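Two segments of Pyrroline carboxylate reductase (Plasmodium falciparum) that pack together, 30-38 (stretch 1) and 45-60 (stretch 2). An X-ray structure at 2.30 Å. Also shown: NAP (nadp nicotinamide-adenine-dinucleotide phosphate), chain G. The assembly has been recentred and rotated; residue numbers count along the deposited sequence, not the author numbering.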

# COMPACT_ATOMS: atom_id res chain seq x y z
N LYS A 30 -15.68 48.37 -26.67
CA LYS A 30 -15.49 48.39 -28.12
C LYS A 30 -14.23 47.65 -28.56
O LYS A 30 -13.20 47.70 -27.87
CB LYS A 30 -15.48 49.82 -28.64
CG LYS A 30 -16.83 50.51 -28.56
CD LYS A 30 -16.70 52.02 -28.72
CE LYS A 30 -18.05 52.70 -28.56
NZ LYS A 30 -17.92 54.18 -28.47
N LYS A 31 -14.31 46.98 -29.70
CA LYS A 31 -13.22 46.17 -30.25
C LYS A 31 -11.92 46.97 -30.42
O LYS A 31 -10.83 46.44 -30.22
CB LYS A 31 -13.63 45.55 -31.59
N GLU A 32 -12.06 48.24 -30.79
CA GLU A 32 -10.91 49.13 -30.98
C GLU A 32 -10.32 49.65 -29.66
O GLU A 32 -9.36 50.42 -29.67
CB GLU A 32 -11.26 50.30 -31.92
CG GLU A 32 -12.57 51.04 -31.60
CD GLU A 32 -13.79 50.39 -32.24
OE1 GLU A 32 -14.92 50.76 -31.84
OE2 GLU A 32 -13.64 49.53 -33.13
N ASN A 33 -10.90 49.20 -28.55
CA ASN A 33 -10.41 49.57 -27.22
C ASN A 33 -9.82 48.39 -26.43
O ASN A 33 -9.53 48.51 -25.24
CB ASN A 33 -11.52 50.27 -26.41
CG ASN A 33 -11.83 51.66 -26.93
OD1 ASN A 33 -11.02 52.28 -27.63
ND2 ASN A 33 -13.01 52.16 -26.59
N LEU A 34 -9.65 47.26 -27.11
CA LEU A 34 -8.97 46.10 -26.53
C LEU A 34 -7.58 45.95 -27.13
O LEU A 34 -7.42 45.82 -28.34
CB LEU A 34 -9.80 44.83 -26.73
CG LEU A 34 -10.74 44.38 -25.61
CD1 LEU A 34 -11.88 45.37 -25.38
CD2 LEU A 34 -11.29 43.00 -25.90
N PHE A 35 -6.57 45.98 -26.26
CA PHE A 35 -5.17 45.95 -26.68
C PHE A 35 -4.38 44.82 -26.00
O PHE A 35 -4.80 44.31 -24.97
CB PHE A 35 -4.49 47.30 -26.40
CG PHE A 35 -5.19 48.48 -27.02
CD1 PHE A 35 -6.10 49.23 -26.28
CD2 PHE A 35 -4.94 48.84 -28.34
CE1 PHE A 35 -6.75 50.32 -26.85
CE2 PHE A 35 -5.59 49.93 -28.91
CZ PHE A 35 -6.49 50.67 -28.17
N TYR A 36 -3.25 44.46 -26.60
CA TYR A 36 -2.37 43.43 -26.04
C TYR A 36 -0.91 43.60 -26.49
O TYR A 36 -0.63 44.24 -27.51
CB TYR A 36 -2.87 42.02 -26.42
CG TYR A 36 -2.36 41.51 -27.75
CD1 TYR A 36 -2.97 41.88 -28.95
CD2 TYR A 36 -1.27 40.64 -27.81
CE1 TYR A 36 -2.51 41.41 -30.17
CE2 TYR A 36 -0.79 40.16 -29.03
CZ TYR A 36 -1.42 40.55 -30.21
OH TYR A 36 -0.96 40.08 -31.41
N TYR A 37 0.00 43.03 -25.71
CA TYR A 37 1.40 42.87 -26.12
C TYR A 37 1.95 41.49 -25.76
O TYR A 37 1.64 40.95 -24.70
CB TYR A 37 2.31 43.96 -25.55
CG TYR A 37 3.79 43.66 -25.72
CD1 TYR A 37 4.42 43.85 -26.95
CD2 TYR A 37 4.55 43.14 -24.67
CE1 TYR A 37 5.77 43.56 -27.12
CE2 TYR A 37 5.90 42.85 -24.83
CZ TYR A 37 6.50 43.06 -26.06
OH TYR A 37 7.84 42.77 -26.22
N GLY A 38 2.76 40.95 -26.66
CA GLY A 38 3.54 39.74 -26.42
C GLY A 38 4.83 39.80 -27.22
O GLY A 38 4.91 40.56 -28.19
N THR A 45 -8.20 38.94 -32.31
CA THR A 45 -8.95 40.11 -32.78
C THR A 45 -8.51 41.39 -32.08
O THR A 45 -8.81 42.50 -32.54
CB THR A 45 -10.47 39.91 -32.60
OG1 THR A 45 -10.77 39.62 -31.23
CG2 THR A 45 -10.99 38.78 -33.49
N LEU A 46 -7.79 41.24 -30.97
CA LEU A 46 -7.29 42.38 -30.19
C LEU A 46 -6.16 43.12 -30.90
O LEU A 46 -5.39 42.52 -31.66
CB LEU A 46 -6.82 41.92 -28.80
CG LEU A 46 -7.90 41.81 -27.72
CD1 LEU A 46 -8.68 40.50 -27.82
CD2 LEU A 46 -7.26 41.94 -26.34
N ASN A 47 -6.08 44.43 -30.65
CA ASN A 47 -5.10 45.29 -31.31
C ASN A 47 -3.71 45.18 -30.67
O ASN A 47 -3.55 45.39 -29.47
CB ASN A 47 -5.58 46.74 -31.30
CG ASN A 47 -6.91 46.92 -32.01
OD1 ASN A 47 -7.02 46.71 -33.22
ND2 ASN A 47 -7.93 47.31 -31.26
N TYR A 48 -2.72 44.85 -31.49
CA TYR A 48 -1.34 44.71 -31.04
C TYR A 48 -0.72 46.06 -30.68
O TYR A 48 -0.97 47.07 -31.34
CB TYR A 48 -0.49 44.00 -32.10
CG TYR A 48 0.95 43.76 -31.69
CD1 TYR A 48 1.31 42.66 -30.92
CD2 TYR A 48 1.96 44.65 -32.08
CE1 TYR A 48 2.63 42.43 -30.55
CE2 TYR A 48 3.29 44.43 -31.71
CZ TYR A 48 3.61 43.32 -30.95
OH TYR A 48 4.92 43.11 -30.58
N MSE A 49 0.08 46.06 -29.61
CA MSE A 49 0.81 47.25 -29.20
C MSE A 49 2.30 46.94 -29.07
O MSE A 49 2.68 45.80 -28.77
CB MSE A 49 0.24 47.81 -27.90
CG MSE A 49 0.17 49.33 -27.89
SE MSE A 49 -1.48 49.98 -27.08
CE MSE A 49 -1.57 51.70 -28.01
N SER A 50 3.13 47.96 -29.29
CA SER A 50 4.58 47.79 -29.42
C SER A 50 5.29 47.25 -28.17
O SER A 50 6.25 46.49 -28.28
CB SER A 50 5.23 49.11 -29.87
OG SER A 50 6.59 48.92 -30.21
N SER A 51 4.82 47.66 -26.99
CA SER A 51 5.41 47.23 -25.72
C SER A 51 4.40 47.28 -24.57
O SER A 51 3.30 47.82 -24.73
CB SER A 51 6.64 48.08 -25.38
OG SER A 51 6.29 49.44 -25.18
N ASN A 52 4.79 46.72 -23.43
CA ASN A 52 3.98 46.78 -22.21
C ASN A 52 3.89 48.20 -21.65
O ASN A 52 2.87 48.58 -21.07
CB ASN A 52 4.54 45.84 -21.14
CG ASN A 52 4.32 44.37 -21.46
OD1 ASN A 52 5.18 43.54 -21.21
ND2 ASN A 52 3.15 44.05 -22.01
N GLU A 53 4.96 48.96 -21.82
CA GLU A 53 5.04 50.35 -21.34
C GLU A 53 4.09 51.26 -22.11
O GLU A 53 3.40 52.08 -21.52
CB GLU A 53 6.47 50.88 -21.46
CG GLU A 53 7.49 50.18 -20.55
CD GLU A 53 8.16 48.97 -21.20
OE1 GLU A 53 7.59 48.39 -22.15
OE2 GLU A 53 9.26 48.60 -20.75
N GLU A 54 4.07 51.10 -23.43
CA GLU A 54 3.17 51.85 -24.30
C GLU A 54 1.72 51.37 -24.17
O GLU A 54 0.78 52.13 -24.43
CB GLU A 54 3.63 51.77 -25.76
CG GLU A 54 4.82 52.68 -26.07
CD GLU A 54 5.58 52.25 -27.31
OE1 GLU A 54 5.99 51.07 -27.39
OE2 GLU A 54 5.78 53.11 -28.20
N LEU A 55 1.56 50.11 -23.76
CA LEU A 55 0.25 49.56 -23.43
C LEU A 55 -0.27 50.17 -22.13
O LEU A 55 -1.45 50.52 -22.03
CB LEU A 55 0.33 48.03 -23.32
CG LEU A 55 -0.93 47.22 -22.98
CD1 LEU A 55 -0.86 45.85 -23.64
CD2 LEU A 55 -1.13 47.08 -21.48
N ALA A 56 0.61 50.30 -21.14
CA ALA A 56 0.25 50.86 -19.84
C ALA A 56 0.00 52.37 -19.91
O ALA A 56 -0.81 52.90 -19.15
CB ALA A 56 1.32 50.55 -18.80
N ARG A 57 0.70 53.03 -20.83
CA ARG A 57 0.57 54.48 -21.01
C ARG A 57 -0.71 54.85 -21.76
O ARG A 57 -1.23 55.95 -21.60
CB ARG A 57 1.79 55.03 -21.76
N HIS A 58 -1.22 53.92 -22.57
CA HIS A 58 -2.40 54.15 -23.39
C HIS A 58 -3.69 53.69 -22.70
O HIS A 58 -4.68 54.43 -22.67
CB HIS A 58 -2.25 53.44 -24.74
CG HIS A 58 -3.33 53.78 -25.72
ND1 HIS A 58 -3.36 54.97 -26.41
CD2 HIS A 58 -4.40 53.07 -26.15
CE1 HIS A 58 -4.42 54.98 -27.21
NE2 HIS A 58 -5.06 53.84 -27.07
N CYS A 59 -3.66 52.48 -22.15
CA CYS A 59 -4.85 51.86 -21.56
C CYS A 59 -5.19 52.40 -20.17
O CYS A 59 -4.32 52.90 -19.46
CB CYS A 59 -4.67 50.34 -21.51
SG CYS A 59 -4.39 49.59 -23.12
N ASP A 60 -6.46 52.28 -19.81
CA ASP A 60 -6.96 52.73 -18.51
C ASP A 60 -6.92 51.60 -17.48
O ASP A 60 -6.64 51.82 -16.30
CB ASP A 60 -8.39 53.26 -18.63
CG ASP A 60 -8.52 54.34 -19.69
OD1 ASP A 60 -8.03 55.47 -19.45
OD2 ASP A 60 -9.12 54.07 -20.75
PA NAP G . 1.40 30.96 -20.86
O1A NAP G . 0.45 30.24 -21.79
O2A NAP G . 2.86 30.58 -20.85
O5B NAP G . 1.24 32.54 -21.11
C5B NAP G . 2.32 33.46 -20.97
C4B NAP G . 2.32 34.38 -22.18
O4B NAP G . 3.01 35.60 -21.90
C3B NAP G . 3.01 33.74 -23.37
O3B NAP G . 2.08 33.61 -24.45
C2B NAP G . 4.15 34.67 -23.75
O2B NAP G . 4.22 34.89 -25.16
C1B NAP G . 3.81 35.97 -23.02
N9A NAP G . 5.01 36.72 -22.55
C8A NAP G . 6.22 36.21 -22.27
N7A NAP G . 7.04 37.22 -21.87
C5A NAP G . 6.33 38.36 -21.91
C6A NAP G . 6.63 39.69 -21.62
N6A NAP G . 7.86 40.04 -21.20
N1A NAP G . 5.66 40.63 -21.76
C2A NAP G . 4.43 40.30 -22.18
N3A NAP G . 4.12 39.02 -22.47
C4A NAP G . 5.05 38.04 -22.34
O3 NAP G . 0.84 30.83 -19.36
PN NAP G . -0.72 30.99 -19.01
O1N NAP G . -1.28 29.61 -18.73
O2N NAP G . -1.38 31.87 -20.05
O5D NAP G . -0.70 31.77 -17.61
C5D NAP G . -0.39 33.16 -17.51
C4D NAP G . -0.81 33.66 -16.14
O4D NAP G . -2.21 33.43 -15.93
C3D NAP G . -0.07 32.95 -15.01
O3D NAP G . 0.47 33.93 -14.13
C2D NAP G . -1.12 32.11 -14.30
O2D NAP G . -0.94 32.10 -12.89
C1D NAP G . -2.43 32.79 -14.67
N1N NAP G . -3.57 31.86 -14.75
C2N NAP G . -3.61 30.89 -15.68
C3N NAP G . -4.69 30.02 -15.75
C7N NAP G . -4.73 28.95 -16.80
O7N NAP G . -3.71 28.78 -17.63
N7N NAP G . -5.75 28.23 -16.91
C4N NAP G . -5.74 30.16 -14.84
C5N NAP G . -5.68 31.17 -13.89
C6N NAP G . -4.57 32.01 -13.86
P2B NAP G . 4.97 33.86 -26.14
O1X NAP G . 5.16 34.65 -27.41
O2X NAP G . 6.26 33.51 -25.43
O3X NAP G . 4.01 32.70 -26.29
O HOH W 1 -10.37 43.77 -30.39

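A short parallel strand pairing offers a compact lesson in how backbone register decides which side chains meet, and how their rotamers complete the contact. In this reductase, strand 34-37 lies beside the strand at N47 and Y48, and the ladder follows the parallel pattern: N47 N donates to L34 O (3.0 Å), Y36 N donates to N47 O (3.0 Å), and M49 N donates to Y36 O (2.9 Å). N47 thus uses both its backbone NH and its carbonyl on residues flanking its partner F35, whose CA makes an additional CA-H...O contact with N47 O at 3.3 Å. After the second strand the chain turns into helix 52-58, which runs nearly antiparallel to the first strand, at 158°, with an axial approach of 8.3 Å.

Alternation along the strand sends F35 and Y36 to opposite faces. With chi1 near m (-55°), F35 places its ring on the face it shares with N47, within reach of residues that follow in sequence. The edge of H58 points toward the ring's face, with centroids 5.0 Å apart and planes at 87°, an arrangement that sets polarised ring hydrogens against pi density. The selenium of selenomethionine M49 lies 4.4 Å from the ring centroid, and C59 SG approaches F35 CD1 at 3.6 Å; both supply large, polarisable surfaces.

On the other face, Y36 adopts p (87°), which carries its ring over to the second stretch. CD1 of Y36 packs on CB of L46 at 3.9 Å, while the edge of Y48, a t rotamer, is directed toward the face of the Y36 ring, with planes at 74°. From this position Y48 OH also reaches G38 O, a weak hydrogen bond at 3.5 Å.

Y37, a t rotamer (168°), lays its ring beneath the start of the helix. CA of S51 sits 3.9 Å from the ring centroid, almost along the normal, in a CH-pi contact, and M49 O meets the ring edge at Y37 CD1 (3.2 Å). S51 itself is a p rotamer, which lets its OG cap the helix by accepting from E54 N (3.3 Å); the same OG donates to E54 OE1 (2.8 Å). The NADP adenine approaches this corner too, its C2A 3.8 Å from Y37 CD2.

L55, at t, points toward the strand and brings CD1 to 3.6 Å from Y37 N, filling the space between helix and strand. N47, with chi1 at m, turns its amide back toward the 3-10 turn, and N47 ND2 donates a weak bond to L34 O (3.3 Å), at the start of the strand.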